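Local atomic coordinates of nucleoporin NUP170 (Chaetomium thermophilum, PDB entry 5HAX), a protein that is a nucleoporin, probably serving as a structural scaffold component of the nuclear pore complex through its beta-propeller and alpha-helical regions. Residues N400-D410 against Y425-N436. Residues are numbered along the deposited sequence; the frame is centred on the assembly and turned at random.
Sequences NQDMLFVSAPD and YFEQGTWIELEN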
ATOM      1  N   ASN A 400      -5.026   9.256  29.312  1.00 92.25           N
ATOM      2  CA  ASN A 400      -5.677  10.379  28.651  1.00 95.98           C
ATOM      3  C   ASN A 400      -5.143  10.661  27.257  1.00 93.94           C
ATOM      4  O   ASN A 400      -5.911  11.100  26.397  1.00 94.51           O
ATOM      5  CB  ASN A 400      -5.525  11.648  29.495  1.00101.37           C
ATOM      6  CG  ASN A 400      -4.103  12.174  29.500  1.00103.58           C
ATOM      7  OD1 ASN A 400      -3.766  13.091  28.750  1.00 98.99           O
ATOM      8  ND2 ASN A 400      -3.258  11.588  30.341  1.00 98.06           N
ATOM      9  N   GLN A 401      -3.858  10.412  27.008  1.00 86.06           N
ATOM     10  CA  GLN A 401      -3.203  10.792  25.764  1.00 82.80           C
ATOM     11  C   GLN A 401      -2.582   9.568  25.109  1.00 67.34           C
ATOM     12  O   GLN A 401      -1.815   8.838  25.747  1.00 68.99           O
ATOM     13  CB  GLN A 401      -2.125  11.848  26.021  1.00 80.10           C
ATOM     14  CG  GLN A 401      -1.569  12.482  24.758  1.00 85.97           C
ATOM     15  CD  GLN A 401      -0.442  13.457  25.041  1.00 96.39           C
ATOM     16  OE1 GLN A 401       0.127  13.467  26.134  1.00 95.76           O
ATOM     17  NE2 GLN A 401      -0.114  14.285  24.057  1.00 93.06           N
ATOM     18  N   ASP A 402      -2.912   9.352  23.838  1.00 64.28           N
ATOM     19  CA  ASP A 402      -2.269   8.324  23.033  1.00 55.67           C
ATOM     20  C   ASP A 402      -1.027   8.895  22.365  1.00 53.30           C
ATOM     21  O   ASP A 402      -1.003  10.062  21.963  1.00 54.07           O
ATOM     22  CB  ASP A 402      -3.222   7.786  21.964  1.00 56.16           C
ATOM     23  CG  ASP A 402      -4.345   6.948  22.542  1.00 58.71           C
ATOM     24  OD1 ASP A 402      -4.299   6.631  23.748  1.00 60.10           O
ATOM     25  OD2 ASP A 402      -5.271   6.593  21.780  1.00 58.07           O
ATOM     26  N   MET A 403       0.008   8.065  22.260  1.00 45.68           N
ATOM     27  CA  MET A 403       1.200   8.373  21.478  1.00 46.85           C
ATOM     28  C   MET A 403       1.270   7.395  20.314  1.00 50.14           C
ATOM     29  O   MET A 403       1.071   6.189  20.499  1.00 45.84           O
ATOM     30  CB  MET A 403       2.470   8.279  22.327  1.00 46.94           C
ATOM     31  CG  MET A 403       2.576   9.318  23.439  1.00 59.00           C
ATOM     32  SD  MET A 403       2.511  11.035  22.868  1.00 72.17           S
ATOM     33  CE  MET A 403       3.880  11.087  21.711  1.00 68.89           C
ATOM     34  N   LEU A 404       1.552   7.916  19.124  1.00 47.66           N
ATOM     35  CA  LEU A 404       1.572   7.124  17.899  1.00 43.13           C
ATOM     36  C   LEU A 404       3.018   6.880  17.486  1.00 42.25           C
ATOM     37  O   LEU A 404       3.734   7.821  17.129  1.00 43.74           O
ATOM     38  CB  LEU A 404       0.808   7.842  16.788  1.00 49.07           C
ATOM     39  CG  LEU A 404      -0.260   7.022  16.074  1.00 56.92           C
ATOM     40  CD1 LEU A 404      -1.403   6.710  17.024  1.00 52.93           C
ATOM     41  CD2 LEU A 404      -0.757   7.767  14.844  1.00 59.68           C
ATOM     42  N   PHE A 405       3.447   5.621  17.536  1.00 39.11           N
ATOM     43  CA  PHE A 405       4.717   5.223  16.945  1.00 37.07           C
ATOM     44  C   PHE A 405       4.465   4.748  15.522  1.00 37.14           C
ATOM     45  O   PHE A 405       3.599   3.897  15.293  1.00 39.60           O
ATOM     46  CB  PHE A 405       5.395   4.117  17.753  1.00 40.51           C
ATOM     47  CG  PHE A 405       6.642   3.583  17.104  1.00 35.85           C
ATOM     48  CD1 PHE A 405       7.796   4.348  17.063  1.00 40.05           C
ATOM     49  CD2 PHE A 405       6.656   2.327  16.520  1.00 37.00           C
ATOM     50  CE1 PHE A 405       8.943   3.868  16.455  1.00 40.91           C
ATOM     51  CE2 PHE A 405       7.802   1.840  15.914  1.00 39.00           C
ATOM     52  CZ  PHE A 405       8.945   2.611  15.883  1.00 37.21           C
ATOM     53  N   VAL A 406       5.213   5.302  14.573  1.00 39.02           N
ATOM     54  CA  VAL A 406       5.055   4.978  13.161  1.00 35.38           C
ATOM     55  C   VAL A 406       6.434   4.705  12.578  1.00 35.79           C
ATOM     56  O   VAL A 406       7.360   5.502  12.762  1.00 39.36           O
ATOM     57  CB  VAL A 406       4.350   6.105  12.382  1.00 38.91           C
ATOM     58  CG1 VAL A 406       3.849   5.578  11.051  1.00 39.85           C
ATOM     59  CG2 VAL A 406       3.199   6.680  13.193  1.00 46.36           C
ATOM     60  N   SER A 407       6.568   3.580  11.877  1.00 34.07           N
ATOM     61  CA  SER A 407       7.846   3.176  11.310  1.00 35.94           C
ATOM     62  C   SER A 407       7.629   2.572   9.931  1.00 36.26           C
ATOM     63  O   SER A 407       6.533   2.122   9.584  1.00 37.01           O
ATOM     64  CB  SER A 407       8.577   2.171  12.213  1.00 41.24           C
ATOM     65  OG  SER A 407       7.823   0.982  12.367  1.00 39.29           O
ATOM     66  N   ALA A 408       8.698   2.567   9.150  1.00 39.67           N
ATOM     67  CA  ALA A 408       8.706   1.994   7.815  1.00 38.09           C
ATOM     68  C   ALA A 408      10.007   1.236   7.635  1.00 39.35           C
ATOM     69  O   ALA A 408      10.984   1.491   8.350  1.00 37.54           O
ATOM     70  CB  ALA A 408       8.574   3.072   6.733  1.00 37.76           C
ATOM     71  N   PRO A 409      10.055   0.292   6.696  1.00 37.18           N
ATOM     72  CA  PRO A 409      11.340  -0.327   6.364  1.00 41.99           C
ATOM     73  C   PRO A 409      12.308   0.733   5.867  1.00 40.84           C
ATOM     74  O   PRO A 409      11.910   1.697   5.210  1.00 41.70           O
ATOM     75  CB  PRO A 409      10.985  -1.334   5.260  1.00 37.98           C
ATOM     76  CG  PRO A 409       9.509  -1.510   5.333  1.00 44.48           C
ATOM     77  CD  PRO A 409       8.960  -0.226   5.858  1.00 42.24           C
ATOM     78  N   ASP A 410      13.587   0.565   6.206  1.00 40.41           N
ATOM     79  CA  ASP A 410      14.630   1.441   5.674  1.00 41.07           C
ATOM     80  C   ASP A 410      14.964   0.930   4.276  1.00 43.22           C
ATOM     81  O   ASP A 410      15.988   0.284   4.036  1.00 40.18           O
ATOM     82  CB  ASP A 410      15.849   1.474   6.587  1.00 45.39           C
ATOM     83  CG  ASP A 410      16.784   2.629   6.268  1.00 44.55           C
ATOM     84  OD1 ASP A 410      16.754   3.122   5.122  1.00 42.68           O
ATOM     85  OD2 ASP A 410      17.543   3.051   7.162  1.00 40.10           O
ATOM     86  N   TYR A 425      16.247  -6.279   9.325  1.00 44.70           N
ATOM     87  CA  TYR A 425      15.015  -5.493   9.238  1.00 39.06           C
ATOM     88  C   TYR A 425      15.277  -4.075   9.754  1.00 41.59           C
ATOM     89  O   TYR A 425      14.798  -3.653  10.809  1.00 39.01           O
ATOM     90  CB  TYR A 425      13.903  -6.183  10.020  1.00 45.74           C
ATOM     91  CG  TYR A 425      12.522  -5.565   9.888  1.00 42.89           C
ATOM     92  CD1 TYR A 425      12.279  -4.499   9.029  1.00 49.53           C
ATOM     93  CD2 TYR A 425      11.455  -6.053  10.637  1.00 42.01           C
ATOM     94  CE1 TYR A 425      11.018  -3.942   8.919  1.00 44.38           C
ATOM     95  CE2 TYR A 425      10.194  -5.501  10.532  1.00 40.26           C
ATOM     96  CZ  TYR A 425       9.980  -4.447   9.674  1.00 43.68           C
ATOM     97  OH  TYR A 425       8.723  -3.897   9.573  1.00 44.40           O
ATOM     98  N   PHE A 426      16.055  -3.328   8.975  1.00 42.20           N
ATOM     99  CA  PHE A 426      16.293  -1.925   9.283  1.00 48.83           C
ATOM    100  C   PHE A 426      14.998  -1.131   9.142  1.00 42.29           C
ATOM    101  O   PHE A 426      14.186  -1.395   8.252  1.00 39.07           O
ATOM    102  CB  PHE A 426      17.364  -1.346   8.358  1.00 50.18           C
ATOM    103  CG  PHE A 426      18.669  -2.094   8.391  1.00 52.90           C
ATOM    104  CD1 PHE A 426      19.508  -2.007   9.490  1.00 53.63           C
ATOM    105  CD2 PHE A 426      19.064  -2.874   7.315  1.00 52.58           C
ATOM    106  CE1 PHE A 426      20.709  -2.692   9.519  1.00 50.87           C
ATOM    107  CE2 PHE A 426      20.265  -3.559   7.339  1.00 51.51           C
ATOM    108  CZ  PHE A 426      21.086  -3.467   8.442  1.00 58.56           C
ATOM    109  N   GLU A 427      14.807  -0.150  10.026  1.00 39.27           N
ATOM    110  CA  GLU A 427      13.593   0.656  10.030  1.00 42.37           C
ATOM    111  C   GLU A 427      13.915   2.118  10.303  1.00 42.45           C
ATOM    112  O   GLU A 427      14.883   2.443  10.996  1.00 40.52           O
ATOM    113  CB  GLU A 427      12.584   0.167  11.086  1.00 37.26           C
ATOM    114  CG  GLU A 427      11.789  -1.068  10.687  1.00 35.54           C
ATOM    115  CD  GLU A 427      10.672  -1.382  11.666  1.00 42.51           C
ATOM    116  OE1 GLU A 427       9.495  -1.141  11.327  1.00 40.13           O
ATOM    117  OE2 GLU A 427      10.970  -1.870  12.776  1.00 40.10           O
ATOM    118  N   GLN A 428      13.084   2.991   9.739  1.00 41.63           N
ATOM    119  CA  GLN A 428      13.019   4.404  10.095  1.00 42.12           C
ATOM    120  C   GLN A 428      11.743   4.628  10.895  1.00 38.24           C
ATOM    121  O   GLN A 428      10.665   4.207  10.467  1.00 37.58           O
ATOM    122  CB  GLN A 428      13.022   5.288   8.845  1.00 40.51           C
ATOM    123  CG  GLN A 428      14.308   5.240   8.025  1.00 37.20           C
ATOM    124  CD  GLN A 428      15.428   6.059   8.633  1.00 49.49           C
ATOM    125  OE1 GLN A 428      15.200   7.141   9.176  1.00 42.86           O
ATOM    126  NE2 GLN A 428      16.648   5.549   8.540  1.00 43.62           N
ATOM    127  N   GLY A 429      11.861   5.292  12.049  1.00 39.77           N
ATOM    128  CA  GLY A 429      10.740   5.451  12.949  1.00 39.71           C
ATOM    129  C   GLY A 429      10.575   6.885  13.413  1.00 40.31           C
ATOM    130  O   GLY A 429      11.483   7.710  13.305  1.00 42.85           O
ATOM    131  N   THR A 430       9.384   7.168  13.938  1.00 40.85           N
ATOM    132  CA  THR A 430       9.076   8.488  14.476  1.00 46.17           C
ATOM    133  C   THR A 430       7.870   8.387  15.400  1.00 39.43           C
ATOM    134  O   THR A 430       7.076   7.446  15.317  1.00 43.22           O
ATOM    135  CB  THR A 430       8.806   9.506  13.360  1.00 43.26           C
ATOM    136  OG1 THR A 430       8.669  10.817  13.924  1.00 46.68           O
ATOM    137  CG2 THR A 430       7.541   9.149  12.587  1.00 44.84           C
ATOM    138  N   TRP A 431       7.742   9.385  16.275  1.00 37.60           N
ATOM    139  CA  TRP A 431       6.631   9.502  17.215  1.00 43.36           C
ATOM    140  C   TRP A 431       5.752  10.677  16.810  1.00 44.65           C
ATOM    141  O   TRP A 431       6.229  11.815  16.744  1.00 46.97           O
ATOM    142  CB  TRP A 431       7.134   9.714  18.641  1.00 45.28           C
ATOM    143  CG  TRP A 431       7.640   8.490  19.320  1.00 47.50           C
ATOM    144  CD1 TRP A 431       8.940   8.101  19.442  1.00 50.17           C
ATOM    145  CD2 TRP A 431       6.856   7.500  19.994  1.00 42.71           C
ATOM    146  NE1 TRP A 431       9.016   6.924  20.148  1.00 52.11           N
ATOM    147  CE2 TRP A 431       7.750   6.534  20.499  1.00 45.83           C
ATOM    148  CE3 TRP A 431       5.486   7.335  20.219  1.00 41.90           C
ATOM    149  CZ2 TRP A 431       7.319   5.420  21.214  1.00 42.22           C
ATOM    150  CZ3 TRP A 431       5.058   6.225  20.928  1.00 42.86           C
ATOM    151  CH2 TRP A 431       5.972   5.282  21.417  1.00 42.68           C
ATOM    152  N   ILE A 432       4.470  10.410  16.573  1.00 45.25           N
ATOM    153  CA  ILE A 432       3.485  11.443  16.267  1.00 45.71           C
ATOM    154  C   ILE A 432       2.597  11.611  17.491  1.00 53.63           C
ATOM    155  O   ILE A 432       1.938  10.658  17.924  1.00 50.09           O
ATOM    156  CB  ILE A 432       2.662  11.090  15.020  1.00 53.61           C
ATOM    157  CG1 ILE A 432       3.556  11.166  13.779  1.00 52.79           C
ATOM    158  CG2 ILE A 432       1.468  12.035  14.876  1.00 54.28           C
ATOM    159  CD1 ILE A 432       2.949  10.553  12.545  1.00 51.68           C
ATOM    160  N   GLU A 433       2.573  12.823  18.038  1.00 53.91           N
ATOM    161  CA  GLU A 433       1.814  13.115  19.245  1.00 61.70           C
ATOM    162  C   GLU A 433       0.406  13.572  18.882  1.00 65.04           C
ATOM    163  O   GLU A 433       0.228  14.434  18.016  1.00 51.10           O
ATOM    164  CB  GLU A 433       2.516  14.190  20.074  1.00 70.36           C
ATOM    165  CG  GLU A 433       1.815  14.505  21.390  1.00 86.82           C
ATOM    166  CD  GLU A 433       2.601  15.470  22.257  1.00 92.12           C
ATOM    167  OE1 GLU A 433       3.652  15.965  21.799  1.00 97.20           O
ATOM    168  OE2 GLU A 433       2.166  15.733  23.398  1.00 89.74           O
ATOM    169  N   LEU A 434      -0.585  12.981  19.543  1.00 76.00           N
ATOM    170  CA  LEU A 434      -1.965  13.433  19.475  1.00 92.22           C
ATOM    171  C   LEU A 434      -2.297  14.223  20.736  1.00101.78           C
ATOM    172  O   LEU A 434      -1.785  13.936  21.821  1.00105.52           O
ATOM    173  CB  LEU A 434      -2.924  12.248  19.325  1.00 83.32           C
ATOM    174  CG  LEU A 434      -2.667  11.316  18.136  1.00 78.84           C
ATOM    175  CD1 LEU A 434      -3.613  10.124  18.182  1.00 61.34           C
ATOM    176  CD2 LEU A 434      -2.799  12.057  16.806  1.00 60.11           C
ATOM    177  N   GLU A 435      -3.153  15.230  20.583  1.00 97.83           N
ATOM    178  CA  GLU A 435      -3.444  16.142  21.679  1.00 92.18           C
ATOM    179  C   GLU A 435      -4.161  15.420  22.819  1.00 90.55           C
ATOM    180  O   GLU A 435      -4.676  14.309  22.669  1.00 80.98           O
ATOM    181  CB  GLU A 435      -4.291  17.316  21.190  1.00 97.29           C
ATOM    182  CG  GLU A 435      -3.551  18.266  20.261  1.00115.31           C
ATOM    183  CD  GLU A 435      -4.399  19.453  19.841  1.00123.21           C
ATOM    184  OE1 GLU A 435      -3.844  20.394  19.234  1.00123.87           O
ATOM    185  OE2 GLU A 435      -5.617  19.444  20.115  1.00114.42           O
ATOM    186  N   ASN A 436      -4.180  16.077  23.979  1.00 88.33           N
ATOM    187  CA  ASN A 436      -4.862  15.534  25.146  1.00 88.73           C
ATOM    188  C   ASN A 436      -6.343  15.339  24.854  1.00 83.91           C
ATOM    189  O   ASN A 436      -7.024  16.259  24.394  1.00 81.53           O
ATOM    190  CB  ASN A 436      -4.671  16.466  26.344  1.00 95.35           C
ATOM    191  CG  ASN A 436      -5.635  16.168  27.480  1.00 98.19           C
ATOM    192  OD1 ASN A 436      -6.547  16.948  27.756  1.00 95.72           O
ATOM    193  ND2 ASN A 436      -5.438  15.035  28.144  1.00 88.04           N
TER
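F405 and W431 form a non-hydrogen-bonded pair of the antiparallel strands 403-409 and 427-433, neighbours in one sheet of the propeller domain. The F405 ring, swung beside its own carbonyl carbon (chi1 174°), turns its edge to the W431 face, planes 56° apart. F405 CB adds a CH-pi contact, 3.9 Å from the centroid of the indole's six-membered ring. M403 CB touches W431 CZ3 at 3.6 Å, and its flexible, bent chain lays the methyl on E433 CB. G429, lacking a side chain, suits the tight spot beside the phenylalanine. On the other face the branched L404, V406, T430 and I432 gather. Backbone pairs L404-I432, V406-T430 and A408-Q428 each exchange two hydrogen bonds.

At the buried end S407 OG donates to E427 OE1 (2.9 Å) from above the carboxylate plane; K348 and R318 hold OE2. Q428 NE2 reaches D410 OD2 at 3.0 Å, amide and carboxylate nearly perpendicular, and bonds E39 too. D410, which caps the next helix, salt-bridges R413 through OD2 and accepts from Q519 at OD1.

Toward exposed N400, E433 and N436 the contact loosens. There Q401's long amide spends two N-H bonds, on L434 O and the anti lone pair of E433 OE2, both 2.8 Å. Backbone hydrogen bonds and apolar packing together hold the middle, while E427 and D410, probably kept ionised by basic partners, tie one end to surrounding elements.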